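Local coordinates for protein beta-lactamase (PDB 5E2G) that probably hydrolyses the amide bond of beta-lactam antibiotics to give substituted beta-amino acids, as expected of a class C serine beta-lactamase, at residues T314-Y323 against M336-R347; T53-G61 against V189-A198. All coordinates share one frame; numbering follows the deposited sequence.

Contact 1 of 2, residues T314-Y323 against M336-R347; sequences TGSTGGFSTY and MLANGNVPIEER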
loop_
_atom_site.group_PDB
_atom_site.type_symbol
_atom_site.label_atom_id
_atom_site.label_comp_id
_atom_site.label_asym_id
_atom_site.label_seq_id
_atom_site.Cartn_x
_atom_site.Cartn_y
_atom_site.Cartn_z
ATOM N N THR A 314 4.032 -3.842 2.172
ATOM C CA THR A 314 4.964 -3.040 2.956
ATOM C C THR A 314 4.972 -1.590 2.476
ATOM O O THR A 314 4.617 -1.282 1.337
ATOM C CB THR A 314 6.379 -3.605 2.856
ATOM O OG1 THR A 314 6.637 -3.957 1.494
ATOM C CG2 THR A 314 6.541 -4.829 3.733
ATOM N N GLY A 315 5.408 -0.701 3.364
ATOM C CA GLY A 315 5.608 0.692 3.018
ATOM C C GLY A 315 6.757 1.295 3.800
ATOM O O GLY A 315 6.875 1.051 5.005
ATOM N N SER A 316 7.615 2.069 3.134
ATOM C CA SER A 316 8.765 2.680 3.797
ATOM C C SER A 316 9.019 4.053 3.201
ATOM O O SER A 316 9.338 4.161 2.012
ATOM C CB SER A 316 10.021 1.818 3.658
ATOM O OG SER A 316 9.901 0.588 4.351
ATOM N N THR A 317 8.897 5.092 4.028
ATOM C CA THR A 317 9.408 6.409 3.692
ATOM C C THR A 317 10.681 6.676 4.490
ATOM O O THR A 317 11.137 5.853 5.285
ATOM C CB THR A 317 8.355 7.486 3.951
ATOM O OG1 THR A 317 8.029 7.512 5.345
ATOM C CG2 THR A 317 7.110 7.206 3.150
ATOM N N GLY A 318 11.261 7.855 4.268
ATOM C CA GLY A 318 12.501 8.200 4.938
ATOM C C GLY A 318 12.411 8.128 6.448
ATOM O O GLY A 318 13.407 7.836 7.112
ATOM N N GLY A 319 11.226 8.364 7.009
ATOM C CA GLY A 319 11.090 8.415 8.449
ATOM C C GLY A 319 10.105 7.446 9.067
ATOM O O GLY A 319 10.004 7.393 10.295
ATOM N N PHE A 320 9.383 6.675 8.250
ATOM C CA PHE A 320 8.271 5.858 8.728
ATOM C C PHE A 320 8.360 4.428 8.193
ATOM O O PHE A 320 8.938 4.167 7.137
ATOM C CB PHE A 320 6.917 6.447 8.313
ATOM C CG PHE A 320 6.607 7.797 8.911
ATOM C CD1 PHE A 320 7.186 8.953 8.404
ATOM C CD2 PHE A 320 5.691 7.917 9.949
ATOM C CE1 PHE A 320 6.881 10.199 8.943
ATOM C CE2 PHE A 320 5.383 9.162 10.490
ATOM C CZ PHE A 320 5.978 10.302 9.983
ATOM N N SER A 321 7.725 3.503 8.918
ATOM C CA SER A 321 7.664 2.096 8.530
ATOM C C SER A 321 6.243 1.571 8.691
ATOM O O SER A 321 5.633 1.743 9.748
ATOM C CB SER A 321 8.629 1.250 9.367
ATOM O OG SER A 321 9.975 1.611 9.121
ATOM N N THR A 322 5.736 0.899 7.655
ATOM C CA THR A 322 4.361 0.423 7.603
ATOM C C THR A 322 4.324 -1.037 7.172
ATOM O O THR A 322 5.137 -1.475 6.357
ATOM C CB THR A 322 3.543 1.255 6.612
ATOM O OG1 THR A 322 3.802 2.638 6.851
ATOM C CG2 THR A 322 2.052 0.988 6.763
ATOM N N TYR A 323 3.359 -1.782 7.709
ATOM C CA TYR A 323 3.080 -3.137 7.249
ATOM C C TYR A 323 1.599 -3.419 7.421
ATOM O O TYR A 323 1.005 -3.040 8.431
ATOM C CB TYR A 323 3.895 -4.192 8.014
ATOM C CG TYR A 323 3.748 -5.599 7.463
ATOM C CD1 TYR A 323 4.114 -5.895 6.153
ATOM C CD2 TYR A 323 3.255 -6.626 8.249
ATOM C CE1 TYR A 323 3.983 -7.183 5.636
ATOM C CE2 TYR A 323 3.127 -7.918 7.745
ATOM C CZ TYR A 323 3.491 -8.188 6.439
ATOM O OH TYR A 323 3.364 -9.462 5.944
HETATM N N MSE A 336 0.516 -2.032 11.031
HETATM C CA MSE A 336 1.610 -1.555 11.862
HETATM C C MSE A 336 2.172 -0.258 11.321
HETATM O O MSE A 336 2.663 -0.221 10.202
HETATM C CB MSE A 336 2.720 -2.597 11.949
HETATM C CG MSE A 336 2.274 -3.945 12.482
HETATM SE SE MSE A 336 3.643 -5.343 12.283
HETATM C CE MSE A 336 5.174 -4.360 12.976
ATOM N N LEU A 337 2.113 0.808 12.112
ATOM C CA LEU A 337 2.617 2.111 11.703
ATOM C C LEU A 337 3.658 2.563 12.708
ATOM O O LEU A 337 3.401 2.550 13.911
ATOM C CB LEU A 337 1.499 3.152 11.609
ATOM C CG LEU A 337 0.170 2.710 11.005
ATOM C CD1 LEU A 337 -0.796 3.865 10.997
ATOM C CD2 LEU A 337 0.376 2.211 9.616
ATOM N N ALA A 338 4.823 2.967 12.214
ATOM C CA ALA A 338 5.912 3.396 13.074
ATOM C C ALA A 338 6.549 4.638 12.479
ATOM O O ALA A 338 6.753 4.715 11.266
ATOM C CB ALA A 338 6.961 2.293 13.241
ATOM N N ASN A 339 6.854 5.616 13.333
ATOM C CA ASN A 339 7.556 6.807 12.858
ATOM C C ASN A 339 9.064 6.657 12.983
ATOM O O ASN A 339 9.773 7.579 13.390
ATOM C CB ASN A 339 7.052 8.058 13.577
ATOM C CG ASN A 339 7.350 8.049 15.052
ATOM O OD1 ASN A 339 7.626 7.001 15.630
ATOM N ND2 ASN A 339 7.292 9.221 15.680
ATOM N N GLY A 340 9.572 5.483 12.625
ATOM C CA GLY A 340 10.996 5.236 12.530
ATOM C C GLY A 340 11.214 4.100 11.558
ATOM O O GLY A 340 10.269 3.545 10.999
ATOM N N ASN A 341 12.481 3.751 11.371
ATOM C CA ASN A 341 12.882 2.744 10.392
ATOM C C ASN A 341 12.899 1.371 11.052
ATOM O O ASN A 341 13.693 1.124 11.966
ATOM C CB ASN A 341 14.249 3.088 9.800
ATOM C CG ASN A 341 14.171 4.149 8.712
ATOM O OD1 ASN A 341 14.545 3.901 7.564
ATOM N ND2 ASN A 341 13.680 5.332 9.065
ATOM N N VAL A 342 12.017 0.487 10.599
ATOM C CA VAL A 342 11.921 -0.879 11.098
ATOM C C VAL A 342 12.211 -1.813 9.935
ATOM O O VAL A 342 11.583 -1.683 8.880
ATOM C CB VAL A 342 10.537 -1.194 11.697
ATOM C CG1 VAL A 342 10.499 -2.632 12.207
ATOM C CG2 VAL A 342 10.192 -0.220 12.800
ATOM N N PRO A 343 13.149 -2.754 10.069
ATOM C CA PRO A 343 13.426 -3.673 8.966
ATOM C C PRO A 343 12.168 -4.417 8.565
ATOM O O PRO A 343 11.398 -4.874 9.412
ATOM C CB PRO A 343 14.483 -4.613 9.544
ATOM C CG PRO A 343 15.143 -3.803 10.594
ATOM C CD PRO A 343 14.054 -2.983 11.203
ATOM N N ILE A 344 11.967 -4.515 7.251
ATOM C CA ILE A 344 10.762 -5.132 6.706
ATOM C C ILE A 344 10.534 -6.511 7.307
ATOM O O ILE A 344 9.429 -6.834 7.756
ATOM C CB ILE A 344 10.849 -5.193 5.175
ATOM C CG1 ILE A 344 10.513 -3.818 4.605
ATOM C CG2 ILE A 344 9.937 -6.276 4.638
ATOM C CD1 ILE A 344 10.882 -3.655 3.179
ATOM N N GLU A 345 11.574 -7.344 7.337
ATOM C CA GLU A 345 11.385 -8.700 7.839
ATOM C C GLU A 345 11.005 -8.708 9.319
ATOM O O GLU A 345 10.333 -9.635 9.778
ATOM C CB GLU A 345 12.643 -9.535 7.592
ATOM C CG GLU A 345 13.151 -9.520 6.135
ATOM C CD GLU A 345 12.387 -10.457 5.198
ATOM O OE1 GLU A 345 11.200 -10.746 5.464
ATOM O OE2 GLU A 345 12.980 -10.900 4.187
ATOM N N GLU A 346 11.404 -7.687 10.078
ATOM C CA GLU A 346 10.987 -7.625 11.475
ATOM C C GLU A 346 9.520 -7.233 11.617
ATOM O O GLU A 346 8.848 -7.683 12.553
ATOM C CB GLU A 346 11.879 -6.657 12.255
ATOM C CG GLU A 346 13.268 -7.192 12.525
ATOM C CD GLU A 346 13.247 -8.473 13.338
ATOM O OE1 GLU A 346 12.369 -8.626 14.211
ATOM O OE2 GLU A 346 14.105 -9.344 13.092
ATOM N N ARG A 347 9.001 -6.398 10.715
ATOM C CA ARG A 347 7.557 -6.184 10.685
ATOM C C ARG A 347 6.840 -7.480 10.335
ATOM O O ARG A 347 5.789 -7.802 10.907
ATOM C CB ARG A 347 7.195 -5.094 9.676
ATOM C CG ARG A 347 8.200 -3.974 9.569
ATOM C CD ARG A 347 7.868 -3.040 8.408
ATOM N NE ARG A 347 9.033 -2.253 8.028
ATOM C CZ ARG A 347 9.095 -1.478 6.957
ATOM N NH1 ARG A 347 8.050 -1.380 6.153
ATOM N NH2 ARG A 347 10.200 -0.806 6.682
HETATM O O HOH W 1 13.299 4.013 5.054
#

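Contact 2 of 2, residues T53-G61 against V189-A198; sequences TGDTLFEIG and VPAARMADYA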
loop_
_atom_site.group_PDB
_atom_site.type_symbol
_atom_site.label_atom_id
_atom_site.label_comp_id
_atom_site.label_asym_id
_atom_site.label_seq_id
_atom_site.Cartn_x
_atom_site.Cartn_y
_atom_site.Cartn_z
ATOM N N THR A 53 -1.817 9.017 19.639
ATOM C CA THR A 53 -3.226 8.892 19.996
ATOM C C THR A 53 -4.035 8.402 18.806
ATOM O O THR A 53 -3.467 8.021 17.778
ATOM C CB THR A 53 -3.793 10.228 20.491
ATOM O OG1 THR A 53 -3.619 11.231 19.480
ATOM C CG2 THR A 53 -3.103 10.675 21.770
ATOM N N GLY A 54 -5.364 8.429 18.932
ATOM C CA GLY A 54 -6.216 7.931 17.865
ATOM C C GLY A 54 -6.091 8.686 16.553
ATOM O O GLY A 54 -6.350 8.121 15.487
ATOM N N ASP A 55 -5.697 9.953 16.601
ATOM C CA ASP A 55 -5.702 10.797 15.414
ATOM C C ASP A 55 -4.317 11.030 14.828
ATOM O O ASP A 55 -4.202 11.740 13.824
ATOM C CB ASP A 55 -6.356 12.136 15.742
ATOM C CG ASP A 55 -7.787 11.977 16.183
ATOM O OD1 ASP A 55 -8.392 10.932 15.853
ATOM O OD2 ASP A 55 -8.306 12.893 16.857
ATOM N N THR A 56 -3.276 10.449 15.424
ATOM C CA THR A 56 -1.908 10.649 14.963
ATOM C C THR A 56 -1.722 10.130 13.540
ATOM O O THR A 56 -2.108 9.001 13.225
ATOM C CB THR A 56 -0.952 9.937 15.913
ATOM O OG1 THR A 56 -1.006 10.568 17.193
ATOM C CG2 THR A 56 0.475 9.963 15.374
ATOM N N LEU A 57 -1.113 10.949 12.685
ATOM C CA LEU A 57 -0.932 10.622 11.272
ATOM C C LEU A 57 0.465 10.062 11.016
ATOM O O LEU A 57 1.463 10.620 11.493
ATOM C CB LEU A 57 -1.167 11.854 10.389
ATOM C CG LEU A 57 -2.575 12.471 10.365
ATOM C CD1 LEU A 57 -2.551 13.881 9.771
ATOM C CD2 LEU A 57 -3.562 11.596 9.597
ATOM N N PHE A 58 0.526 8.965 10.257
ATOM C CA PHE A 58 1.764 8.354 9.798
ATOM C C PHE A 58 1.782 8.317 8.274
ATOM O O PHE A 58 0.738 8.162 7.636
ATOM C CB PHE A 58 1.915 6.922 10.319
ATOM C CG PHE A 58 1.929 6.807 11.815
ATOM C CD1 PHE A 58 0.747 6.819 12.540
ATOM C CD2 PHE A 58 3.122 6.650 12.498
ATOM C CE1 PHE A 58 0.756 6.705 13.913
ATOM C CE2 PHE A 58 3.134 6.527 13.878
ATOM C CZ PHE A 58 1.946 6.561 14.583
ATOM N N GLU A 59 2.974 8.460 7.691
ATOM C CA GLU A 59 3.158 8.213 6.265
ATOM C C GLU A 59 3.281 6.710 6.033
ATOM O O GLU A 59 4.105 6.045 6.666
ATOM C CB GLU A 59 4.408 8.918 5.739
ATOM C CG GLU A 59 4.575 10.338 6.225
ATOM C CD GLU A 59 5.943 10.922 5.912
ATOM O OE1 GLU A 59 6.810 10.193 5.384
ATOM O OE2 GLU A 59 6.148 12.118 6.208
ATOM N N ILE A 60 2.469 6.172 5.122
ATOM C CA ILE A 60 2.448 4.732 4.891
ATOM C C ILE A 60 3.232 4.336 3.642
ATOM O O ILE A 60 3.202 3.169 3.243
ATOM C CB ILE A 60 1.007 4.186 4.846
ATOM C CG1 ILE A 60 0.197 4.795 3.703
ATOM C CG2 ILE A 60 0.311 4.445 6.165
ATOM C CD1 ILE A 60 -1.193 4.186 3.573
ATOM N N GLY A 61 3.951 5.270 3.029
ATOM C CA GLY A 61 4.797 4.908 1.900
ATOM C C GLY A 61 4.018 4.207 0.799
ATOM O O GLY A 61 2.922 4.630 0.414
ATOM N N VAL A 189 -2.486 16.965 3.669
ATOM C CA VAL A 189 -2.928 17.104 5.060
ATOM C C VAL A 189 -3.405 18.535 5.293
ATOM O O VAL A 189 -2.660 19.487 4.995
ATOM C CB VAL A 189 -1.799 16.735 6.019
ATOM C CG1 VAL A 189 -2.247 16.928 7.463
ATOM C CG2 VAL A 189 -1.353 15.293 5.788
ATOM N N PRO A 190 -4.610 18.736 5.825
ATOM C CA PRO A 190 -5.147 20.092 5.984
ATOM C C PRO A 190 -4.513 20.821 7.157
ATOM O O PRO A 190 -3.918 20.221 8.049
ATOM C CB PRO A 190 -6.638 19.857 6.240
ATOM C CG PRO A 190 -6.887 18.417 5.961
ATOM C CD PRO A 190 -5.598 17.719 6.206
ATOM N N ALA A 191 -4.675 22.148 7.146
ATOM C CA ALA A 191 -4.058 22.983 8.173
ATOM C C ALA A 191 -4.533 22.590 9.561
ATOM O O ALA A 191 -3.723 22.420 10.477
ATOM C CB ALA A 191 -4.351 24.455 7.906
ATOM N N ALA A 192 -5.845 22.415 9.735
ATOM C CA ALA A 192 -6.362 21.998 11.033
ATOM C C ALA A 192 -5.819 20.645 11.486
ATOM O O ALA A 192 -5.979 20.297 12.663
ATOM C CB ALA A 192 -7.892 21.964 11.000
ATOM N N ARG A 193 -5.170 19.889 10.599
ATOM C CA ARG A 193 -4.670 18.557 10.907
ATOM C C ARG A 193 -3.155 18.476 11.002
ATOM O O ARG A 193 -2.636 17.401 11.316
ATOM C CB ARG A 193 -5.142 17.554 9.853
ATOM C CG ARG A 193 -6.632 17.430 9.735
ATOM C CD ARG A 193 -7.223 16.745 10.935
ATOM N NE ARG A 193 -8.672 16.705 10.823
ATOM C CZ ARG A 193 -9.465 17.700 11.197
ATOM N NH1 ARG A 193 -8.937 18.801 11.713
ATOM N NH2 ARG A 193 -10.779 17.595 11.061
HETATM N N MSE A 194 -2.427 19.554 10.721
HETATM C CA MSE A 194 -0.970 19.470 10.771
HETATM C C MSE A 194 -0.510 19.095 12.177
HETATM O O MSE A 194 0.558 18.512 12.354
HETATM C CB MSE A 194 -0.314 20.779 10.337
HETATM C CG MSE A 194 -0.183 20.976 8.835
HETATM SE SE MSE A 194 0.703 19.506 7.874
HETATM C CE MSE A 194 2.240 19.167 9.031
ATOM N N ALA A 195 -1.337 19.417 13.175
ATOM C CA ALA A 195 -1.011 19.097 14.560
ATOM C C ALA A 195 -1.049 17.604 14.842
ATOM O O ALA A 195 -0.427 17.158 15.810
ATOM C CB ALA A 195 -1.968 19.819 15.509
ATOM N N ASP A 196 -1.771 16.831 14.035
ATOM C CA ASP A 196 -1.863 15.385 14.196
ATOM C C ASP A 196 -0.725 14.627 13.522
ATOM O O ASP A 196 -0.585 13.424 13.755
ATOM C CB ASP A 196 -3.195 14.870 13.630
ATOM C CG ASP A 196 -4.408 15.503 14.292
ATOM O OD1 ASP A 196 -4.278 16.032 15.418
ATOM O OD2 ASP A 196 -5.501 15.452 13.687
ATOM N N TYR A 197 0.087 15.302 12.709
ATOM C CA TYR A 197 1.041 14.663 11.807
ATOM C C TYR A 197 2.302 14.314 12.585
ATOM O O TYR A 197 3.050 15.204 12.998
ATOM C CB TYR A 197 1.327 15.612 10.644
ATOM C CG TYR A 197 2.023 15.047 9.421
ATOM C CD1 TYR A 197 2.759 13.871 9.472
ATOM C CD2 TYR A 197 1.953 15.721 8.205
ATOM C CE1 TYR A 197 3.405 13.380 8.344
ATOM C CE2 TYR A 197 2.590 15.241 7.080
ATOM C CZ TYR A 197 3.315 14.071 7.153
ATOM O OH TYR A 197 3.948 13.598 6.029
ATOM N N ALA A 198 2.547 13.020 12.781
ATOM C CA ALA A 198 3.717 12.585 13.523
ATOM C C ALA A 198 4.996 12.988 12.793
ATOM O O ALA A 198 4.995 13.284 11.598
ATOM C CB ALA A 198 3.687 11.073 13.735
HETATM O O HOH W 2 -6.261 13.358 12.579
#

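Contact 1 of 2, residues T314-Y323 against M336-R347
The guanidinium group of R347, from the start of the C-terminal helix, lies over the face of the sheet that carries S321 and Y323, with S321 CB 3.6 Å above its plane. I344 CG1 covers the opposite face. At the group's edge, NH2 gives an almost straight bond to S316 OG (2.7 Å, 164°), in the guanidinium plane, while NE and NH2 together grip V342 O side-on. NH1 turns to T322 O at 2.9 Å, which it and the backbone N of G315 reach from opposite faces of the carbonyl plane. An extended chain from CG to NE carries the group this far, its CB packed on Y323 CB.

S321 OG, set beside its own backbone N (chi1 -65°), donates to a lone pair of G340 O at 2.7 Å and accepts from V342 N at 2.8 Å. Antiparallel pairing of 321-323 with 336-338 forms the hairpin beneath. Beyond its open end N341 ND2 bonds to G318 O, with OD1 bonded to K203. T314 and G315 complete a probable KTG-type motif, as in serine beta-lactamases.

Bonds round its edge, with S321 and I344 over its faces, fix the guanidinium's rotation, and the carbonyl and hydroxyl oxygens probably stabilise its charge.

Contact 2 of 2, residues T53-G61 against V189-A198
With CG beside the backbone N (chi1 -64°) and an extended second torsion, L57 sends CD1 across to V189, while Y197, its CG anti to the backbone N (chi1 -166°), swings its ring round to E59. The two segments join here through a single beta bridge, L57 with Y197, next to the short strand 58-59 of the beta-lactamase fold. L57 N donates to D196 O at 2.7 Å, and A198 N returns a bond to L57 O at 2.9 Å.

Between these bonds the leucine is wedged into the loop 189-198. Its CD1 meets V189 CG1 tip to tip at 3.8 Å and also touches the backbone O of R193, and the D196 side chain passes at a slant beside it. On the other side of the bridge T56 CG2 rests against A198 CB. A type I turn, T53 to T56, leads into this pairing, and its D55 O shares a water with D196 OD2.

The tyrosine ring and the E59 carboxylate are steeply turned against each other, and the hydroxyl's main partner outside the two segments is R223 NH1. R209 makes a cation-pi contact with the ring. Y197 OH donates to E59 OE2 at 2.7 Å, meeting the oxygen on its anti side and 29° out of the carboxylate plane.

How the contacts relate
From the N terminus, the chain runs through strands 25-32 and 35-42 to the 53-61 segment. Contact 2 then closes a loop of 127 residues, mostly helix and coil, when 189-198 returns to it. Contact 1 opens only later and closes a short loop of 12 residues, the rest of the hairpin 321-327 and 332-338, closing as the chain enters the C-terminal helix. The two are therefore in series, neither nested nor crossed, with centres about 16 Å apart. They nevertheless meet: E59 OE1 and T317 OG1 probably share a hydrogen bond, and F320 packs on E59. Together they tie the loop region beside strand 58-59 to the large antiparallel sheet and its C-terminal helix.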